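Local coordinates for protein N-acetylglucosaminidase (Ostrinia furnacalis, PDB 3OZP) that hydrolyses terminal beta-linked N-acetylglucosamine units, one at a time, from the non-reducing ends of chitooligosaccharides, preferring short ones, at residues A[401-406]-A[421-426]; A[411-416]-A[438-443]. All coordinates share one frame; numbering follows the deposited sequence.

Overall arrangement
Both contacts belong to the glycosyl hydrolase 20 catalytic barrel, their centres about 10 Å apart. Contact 1 pairs the fifth and sixth strands and ends at the pocket, where Trp-402 and Trp-426 meet the acetamido methyl of the bound inhibitor; Trp-426 also approaches Glu-346, an inferred active-site residue, and Trp-468, essential for chitooligosaccharide binding, nearest side-chain atoms about 4 Å apart in each case. Contact 2 lies away from these sites and joins the loop between the two strands to the end of helix 432-439. The contacts touch through probable hydrogen bonds, His-411 NE2 to Thr-405 O at 2.7 Å and Ile-423 N to Arg-443 O at 2.9 Å.

Contact 1 (A[401-406]-A[421-426]); sequences LWTSTL and YIIQVW. With OAN (O-(2-acetamido-2-deoxy D-glucopyranosylidene) amino-N-phenylcarbamate), chain B.
Trp-426 carries CG between its backbone N and carbonyl carbon (chi1 67°), which brings the NE1-CD1 edge of the indole to Thr-403, while Trp-402 holds CG anti to its carbonyl carbon and presents its six-membered ring edge to the face of the Trp-426 pyrrole. This offset edge-to-face pair has its planes at 90° and centroids 5.5 Å apart. Trp-426 NE1 donates to Thr-403 O at 3.0 Å, the oxygen lying somewhat out of the indole plane, so the ring's rotation is fixed from the residue just past the end of strand 399-402. Methyl CAH of the inhibitor's acetamido group sits over one face of each indole, 3.7 Å from Trp-402 CD2 and 3.5 Å from Trp-426 CE2; further out, Trp-426 CZ3 is 3.3 Å from inhibitor OAQ. With an alanine in place of Trp-426, Thr-403 O is likely to lose this donor and a gap to open beside the acetamido methyl. On the opposite face of Trp-402 the extended Gln-424 lays its amide nearly flat, 20° from the ring plane, with CD 3.3 Å from Trp-402 CZ3; His-341, Glu-498 and Ser-447 hold the amide. Thr-403 CG2 packs on Ile-423 CG2. Behind these side chains the backbones pair in parallel: Gln-424 N to Leu-401 O is 2.8 Å, and Thr-403 N to Gln-424 O is 3.0 Å. Strands 399-402 and 421-425 are thus adjacent staves of the eight-stranded TIM barrel, with strand 444-446 next to the latter and helix 373-393 packed on Leu-401 and Tyr-421.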
loop_
_atom_site.group_PDB
_atom_site.type_symbol
_atom_site.label_atom_id
_atom_site.label_comp_id
_atom_site.label_asym_id
_atom_site.label_seq_id
_atom_site.Cartn_x
_atom_site.Cartn_y
_atom_site.Cartn_z
ATOM N N LEU A 401 0.586 -18.629 -24.021
ATOM C CA LEU A 401 1.407 -19.404 -23.108
ATOM C C LEU A 401 2.543 -18.529 -22.585
ATOM O O LEU A 401 3.025 -17.649 -23.303
ATOM C CB LEU A 401 1.986 -20.618 -23.835
ATOM C CG LEU A 401 1.443 -22.044 -23.657
ATOM C CD1 LEU A 401 -0.035 -22.162 -23.319
ATOM C CD2 LEU A 401 1.826 -22.919 -24.864
ATOM N N TRP A 402 2.960 -18.767 -21.339
ATOM C CA TRP A 402 4.142 -18.123 -20.770
ATOM C C TRP A 402 5.402 -18.686 -21.421
ATOM O O TRP A 402 5.397 -19.833 -21.889
ATOM C CB TRP A 402 4.231 -18.383 -19.262
ATOM C CG TRP A 402 3.112 -17.800 -18.459
ATOM C CD1 TRP A 402 2.046 -18.469 -17.939
ATOM C CD2 TRP A 402 2.953 -16.431 -18.075
ATOM N NE1 TRP A 402 1.232 -17.602 -17.251
ATOM C CE2 TRP A 402 1.764 -16.344 -17.323
ATOM C CE3 TRP A 402 3.705 -15.268 -18.293
ATOM C CZ2 TRP A 402 1.299 -15.140 -16.796
ATOM C CZ3 TRP A 402 3.253 -14.074 -17.758
ATOM C CH2 TRP A 402 2.054 -14.016 -17.023
ATOM N N THR A 403 6.474 -17.892 -21.441
ATOM C CA THR A 403 7.804 -18.425 -21.764
ATOM C C THR A 403 8.168 -19.500 -20.747
ATOM O O THR A 403 7.941 -19.336 -19.540
ATOM C CB THR A 403 8.928 -17.357 -21.784
ATOM O OG1 THR A 403 8.867 -16.555 -20.601
ATOM C CG2 THR A 403 8.835 -16.468 -23.009
ATOM N N SER A 404 8.720 -20.596 -21.255
ATOM C CA SER A 404 9.027 -21.785 -20.464
ATOM C C SER A 404 9.979 -22.681 -21.256
ATOM O O SER A 404 10.430 -22.310 -22.342
ATOM C CB SER A 404 7.741 -22.558 -20.162
ATOM O OG SER A 404 7.208 -23.135 -21.346
ATOM N N THR A 405 10.261 -23.862 -20.710
ATOM C CA THR A 405 11.057 -24.887 -21.390
ATOM C C THR A 405 10.411 -25.294 -22.716
ATOM O O THR A 405 11.111 -25.536 -23.702
ATOM C CB THR A 405 11.263 -26.122 -20.478
ATOM O OG1 THR A 405 11.924 -25.711 -19.278
ATOM C CG2 THR A 405 12.115 -27.189 -21.160
ATOM N N LEU A 406 9.080 -25.339 -22.731
ATOM C CA LEU A 406 8.299 -25.671 -23.924
ATOM C C LEU A 406 8.480 -24.645 -25.044
ATOM O O LEU A 406 8.545 -25.010 -26.222
ATOM C CB LEU A 406 6.809 -25.742 -23.574
ATOM C CG LEU A 406 5.880 -26.836 -24.119
ATOM C CD1 LEU A 406 4.596 -26.221 -24.672
ATOM C CD2 LEU A 406 6.534 -27.739 -25.160
ATOM N N TYR A 421 -0.439 -19.521 -31.325
ATOM C CA TYR A 421 0.086 -19.217 -29.995
ATOM C C TYR A 421 0.833 -17.895 -29.891
ATOM O O TYR A 421 1.825 -17.675 -30.584
ATOM C CB TYR A 421 0.984 -20.352 -29.506
ATOM C CG TYR A 421 0.219 -21.579 -29.080
ATOM C CD1 TYR A 421 -0.249 -21.710 -27.774
ATOM C CD2 TYR A 421 -0.046 -22.608 -29.984
ATOM C CE1 TYR A 421 -0.957 -22.836 -27.375
ATOM C CE2 TYR A 421 -0.755 -23.738 -29.596
ATOM C CZ TYR A 421 -1.204 -23.844 -28.289
ATOM O OH TYR A 421 -1.902 -24.955 -27.894
ATOM N N ILE A 422 0.330 -17.029 -29.015
ATOM C CA ILE A 422 1.015 -15.813 -28.587
ATOM C C ILE A 422 1.856 -16.173 -27.358
ATOM O O ILE A 422 1.390 -16.902 -26.482
ATOM C CB ILE A 422 -0.005 -14.712 -28.204
ATOM C CG1 ILE A 422 -0.881 -14.347 -29.407
ATOM C CG2 ILE A 422 0.702 -13.477 -27.615
ATOM C CD1 ILE A 422 -2.181 -13.642 -29.044
ATOM N N ILE A 423 3.082 -15.666 -27.285
ATOM C CA ILE A 423 3.948 -15.966 -26.146
ATOM C C ILE A 423 4.053 -14.760 -25.210
ATOM O O ILE A 423 4.405 -13.654 -25.646
ATOM C CB ILE A 423 5.365 -16.439 -26.593
ATOM C CG1 ILE A 423 5.284 -17.502 -27.705
ATOM C CG2 ILE A 423 6.182 -16.940 -25.392
ATOM C CD1 ILE A 423 4.595 -18.817 -27.321
ATOM N N GLN A 424 3.724 -14.969 -23.934
ATOM C CA GLN A 424 3.900 -13.924 -22.927
ATOM C C GLN A 424 5.274 -14.062 -22.294
ATOM O O GLN A 424 5.561 -15.044 -21.610
ATOM C CB GLN A 424 2.794 -13.944 -21.859
ATOM C CG GLN A 424 2.859 -12.717 -20.930
ATOM C CD GLN A 424 1.599 -12.486 -20.101
ATOM O OE1 GLN A 424 0.665 -13.292 -20.108
ATOM N NE2 GLN A 424 1.578 -11.372 -19.373
ATOM N N VAL A 425 6.113 -13.061 -22.531
ATOM C CA VAL A 425 7.506 -13.093 -22.122
ATOM C C VAL A 425 7.665 -12.522 -20.719
ATOM O O VAL A 425 7.292 -11.381 -20.468
ATOM C CB VAL A 425 8.382 -12.295 -23.122
ATOM C CG1 VAL A 425 9.833 -12.285 -22.687
ATOM C CG2 VAL A 425 8.239 -12.872 -24.533
ATOM N N TRP A 426 8.218 -13.317 -19.809
ATOM C CA TRP A 426 8.522 -12.827 -18.467
ATOM C C TRP A 426 9.994 -13.017 -18.091
ATOM O O TRP A 426 10.368 -12.862 -16.928
ATOM C CB TRP A 426 7.583 -13.447 -17.422
ATOM C CG TRP A 426 7.764 -14.921 -17.232
ATOM C CD1 TRP A 426 7.319 -15.912 -18.054
ATOM C CD2 TRP A 426 8.435 -15.570 -16.148
ATOM N NE1 TRP A 426 7.673 -17.140 -17.554
ATOM C CE2 TRP A 426 8.361 -16.961 -16.384
ATOM C CE3 TRP A 426 9.094 -15.111 -14.997
ATOM C CZ2 TRP A 426 8.919 -17.902 -15.512
ATOM C CZ3 TRP A 426 9.651 -16.045 -14.132
ATOM C CH2 TRP A 426 9.557 -17.427 -14.396
HETATM C CAH OAN B . 5.148 -16.904 -15.109
HETATM C CAG OAN B . 5.454 -16.663 -13.631
HETATM O OAN OAN B . 5.801 -15.548 -13.243
HETATM N NAI OAN B . 5.331 -17.750 -12.837
HETATM C CAB OAN B . 5.544 -17.739 -11.371
HETATM C CAC OAN B . 4.271 -17.134 -10.729
HETATM O OAJ OAN B . 3.326 -18.173 -10.467
HETATM C CAD OAN B . 4.613 -16.402 -9.452
HETATM O OAK OAN B . 3.418 -15.878 -8.861
HETATM C CAE OAN B . 5.560 -15.289 -9.843
HETATM C CAF OAN B . 5.901 -14.423 -8.634
HETATM O OAM OAN B . 6.781 -13.367 -9.026
HETATM O OAL OAN B . 6.784 -15.870 -10.358
HETATM C CAA OAN B . 6.761 -17.079 -11.025
HETATM N NAY OAN B . 7.900 -17.676 -11.374
HETATM O OAQ OAN B . 9.151 -16.950 -11.043
HETATM C CAP OAN B . 10.110 -17.657 -10.373
HETATM O OAR OAN B . 10.461 -18.773 -10.763
HETATM N NAO OAN B . 10.679 -17.066 -9.306
HETATM C CAS OAN B . 11.647 -17.632 -8.576
HETATM C CAT OAN B . 12.974 -17.602 -9.015
HETATM C CAU OAN B . 13.982 -18.166 -8.230
HETATM C CAV OAN B . 13.665 -18.748 -7.000
HETATM C CAW OAN B . 12.344 -18.766 -6.550
HETATM C CAX OAN B . 11.337 -18.201 -7.336
#

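Contact 2 (A[411-416]-A[438-443]); sequences HIDDYL and LEKGYR
Tyr-442 reaches across to the loop 411-416 with its ring lying against Ile-412 and its hydroxyl on Asp-413. Ile-412 CG1 is anti to the backbone N (chi1 -170°), which sends CD1 over one face of the tyrosine ring, 3.8 Å from the centroid and 20° off its normal, a CH-pi contact; the other branch, CG2, packs 3.5 Å from Tyr-442 CE1. CD1 lies toward the hydroxyl end of the ring, nearest Tyr-442 CZ and CE2. Tyr-442 OH donates to Asp-413 OD1 at 2.8 Å, meeting it nearly along the C-O axis, with carboxylate and ring planes 23° apart. The tyrosine follows a Schellman motif: helix 432-439 ends with Gly-441 at positive phi as the C-prime residue, Gly-441 N bonding to Leu-438 O, and the chain turns from there toward strand 444-446 of the barrel. On the same side of the ring as Ile-412, Ile-423 of strand 421-425 touches both Ile-412 and Tyr-442, joining the loop and the helix end to the barrel wall. Asp-413 and Lys-440, both exposed, form the outer margin. Lys-440 NZ makes a long salt bridge of 3.7 Å with Asp-413 OD2. A water 2.9 Å from Asp-413 OD1 and 2.7 Å from Lys-440 O bridges the carboxylate to the backbone at the helix end.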
loop_
_atom_site.group_PDB
_atom_site.type_symbol
_atom_site.label_atom_id
_atom_site.label_comp_id
_atom_site.label_asym_id
_atom_site.label_seq_id
_atom_site.Cartn_x
_atom_site.Cartn_y
_atom_site.Cartn_z
ATOM N N HIS A 411 13.290 -25.174 -30.129
ATOM C CA HIS A 411 12.412 -26.312 -30.416
ATOM C C HIS A 411 10.909 -26.001 -30.406
ATOM O O HIS A 411 10.090 -26.906 -30.580
ATOM C CB HIS A 411 12.726 -27.509 -29.499
ATOM C CG HIS A 411 12.528 -27.238 -28.037
ATOM N ND1 HIS A 411 13.438 -27.635 -27.080
ATOM C CD2 HIS A 411 11.529 -26.614 -27.368
ATOM C CE1 HIS A 411 13.008 -27.269 -25.885
ATOM N NE2 HIS A 411 11.851 -26.648 -26.033
ATOM N N ILE A 412 10.552 -24.730 -30.215
ATOM C CA ILE A 412 9.142 -24.329 -30.092
ATOM C C ILE A 412 8.262 -24.802 -31.259
ATOM O O ILE A 412 7.115 -25.209 -31.051
ATOM C CB ILE A 412 8.985 -22.793 -29.849
ATOM C CG1 ILE A 412 7.532 -22.450 -29.483
ATOM C CG2 ILE A 412 9.501 -21.986 -31.049
ATOM C CD1 ILE A 412 7.308 -21.020 -29.015
ATOM N N ASP A 413 8.811 -24.769 -32.474
ATOM C CA ASP A 413 8.070 -25.166 -33.674
ATOM C C ASP A 413 7.718 -26.655 -33.721
ATOM O O ASP A 413 6.841 -27.054 -34.477
ATOM C CB ASP A 413 8.821 -24.752 -34.945
ATOM C CG ASP A 413 8.750 -23.258 -35.208
ATOM O OD1 ASP A 413 7.784 -22.599 -34.753
ATOM O OD2 ASP A 413 9.662 -22.736 -35.880
ATOM N N ASP A 414 8.399 -27.464 -32.911
ATOM C CA ASP A 414 8.070 -28.885 -32.778
ATOM C C ASP A 414 6.758 -29.090 -32.025
ATOM O O ASP A 414 6.144 -30.155 -32.120
ATOM C CB ASP A 414 9.190 -29.644 -32.052
ATOM C CG ASP A 414 10.509 -29.618 -32.805
ATOM O OD1 ASP A 414 10.507 -29.349 -34.025
ATOM O OD2 ASP A 414 11.554 -29.873 -32.173
ATOM N N TYR A 415 6.330 -28.066 -31.287
ATOM C CA TYR A 415 5.193 -28.188 -30.375
ATOM C C TYR A 415 4.071 -27.205 -30.678
ATOM O O TYR A 415 2.893 -27.566 -30.629
ATOM C CB TYR A 415 5.666 -28.026 -28.927
ATOM C CG TYR A 415 6.863 -28.884 -28.596
ATOM C CD1 TYR A 415 6.751 -30.274 -28.530
ATOM C CD2 TYR A 415 8.112 -28.312 -28.362
ATOM C CE1 TYR A 415 7.850 -31.071 -28.235
ATOM C CE2 TYR A 415 9.220 -29.100 -28.066
ATOM C CZ TYR A 415 9.080 -30.476 -28.006
ATOM O OH TYR A 415 10.168 -31.260 -27.714
ATOM N N LEU A 416 4.442 -25.968 -30.989
ATOM C CA LEU A 416 3.486 -24.891 -31.219
ATOM C C LEU A 416 3.628 -24.358 -32.645
ATOM O O LEU A 416 4.502 -24.800 -33.396
ATOM C CB LEU A 416 3.748 -23.762 -30.212
ATOM C CG LEU A 416 3.279 -23.800 -28.747
ATOM C CD1 LEU A 416 3.094 -25.193 -28.153
ATOM C CD2 LEU A 416 4.205 -22.959 -27.864
ATOM N N LEU A 438 11.203 -13.969 -31.860
ATOM C CA LEU A 438 10.796 -12.992 -32.868
ATOM C C LEU A 438 11.274 -13.387 -34.263
ATOM O O LEU A 438 10.565 -13.181 -35.245
ATOM C CB LEU A 438 11.299 -11.590 -32.508
ATOM C CG LEU A 438 10.597 -10.889 -31.336
ATOM C CD1 LEU A 438 11.442 -9.735 -30.834
ATOM C CD2 LEU A 438 9.192 -10.420 -31.703
ATOM N N GLU A 439 12.471 -13.964 -34.338
ATOM C CA GLU A 439 13.027 -14.412 -35.617
ATOM C C GLU A 439 12.298 -15.646 -36.162
ATOM O O GLU A 439 12.385 -15.950 -37.354
ATOM C CB GLU A 439 14.541 -14.628 -35.510
ATOM C CG GLU A 439 15.322 -13.322 -35.657
ATOM C CD GLU A 439 16.795 -13.430 -35.294
ATOM O OE1 GLU A 439 17.440 -12.368 -35.162
ATOM O OE2 GLU A 439 17.314 -14.556 -35.138
ATOM N N LYS A 440 11.557 -16.331 -35.291
ATOM C CA LYS A 440 10.713 -17.448 -35.706
ATOM C C LYS A 440 9.266 -17.025 -35.963
ATOM O O LYS A 440 8.393 -17.867 -36.188
ATOM C CB LYS A 440 10.789 -18.592 -34.691
ATOM C CG LYS A 440 12.170 -19.217 -34.613
ATOM C CD LYS A 440 12.132 -20.622 -34.064
ATOM C CE LYS A 440 13.372 -21.400 -34.481
ATOM N NZ LYS A 440 13.266 -21.874 -35.889
ATOM N N GLY A 441 9.018 -15.719 -35.926
ATOM C CA GLY A 441 7.719 -15.162 -36.302
ATOM C C GLY A 441 6.676 -15.076 -35.199
ATOM O O GLY A 441 5.534 -14.687 -35.457
ATOM N N TYR A 442 7.059 -15.427 -33.973
ATOM C CA TYR A 442 6.115 -15.419 -32.847
ATOM C C TYR A 442 5.725 -14.016 -32.386
ATOM O O TYR A 442 6.541 -13.093 -32.397
ATOM C CB TYR A 442 6.639 -16.257 -31.674
ATOM C CG TYR A 442 6.499 -17.739 -31.928
ATOM C CD1 TYR A 442 7.515 -18.455 -32.565
ATOM C CD2 TYR A 442 5.343 -18.424 -31.559
ATOM C CE1 TYR A 442 7.386 -19.813 -32.819
ATOM C CE2 TYR A 442 5.207 -19.788 -31.808
ATOM C CZ TYR A 442 6.233 -20.473 -32.442
ATOM O OH TYR A 442 6.109 -21.819 -32.694
ATOM N N ARG A 443 4.460 -13.873 -32.004
ATOM C CA ARG A 443 3.951 -12.633 -31.434
ATOM C C ARG A 443 4.110 -12.671 -29.922
ATOM O O ARG A 443 3.934 -13.723 -29.299
ATOM C CB ARG A 443 2.488 -12.408 -31.809
ATOM C CG ARG A 443 2.226 -12.402 -33.304
ATOM C CD ARG A 443 1.344 -13.567 -33.695
ATOM N NE ARG A 443 -0.063 -13.188 -33.697
ATOM C CZ ARG A 443 -1.079 -14.026 -33.517
ATOM N NH1 ARG A 443 -0.866 -15.316 -33.290
ATOM N NH2 ARG A 443 -2.318 -13.560 -33.550
HETATM O O HOH W 1 7.926 -20.441 -36.636
#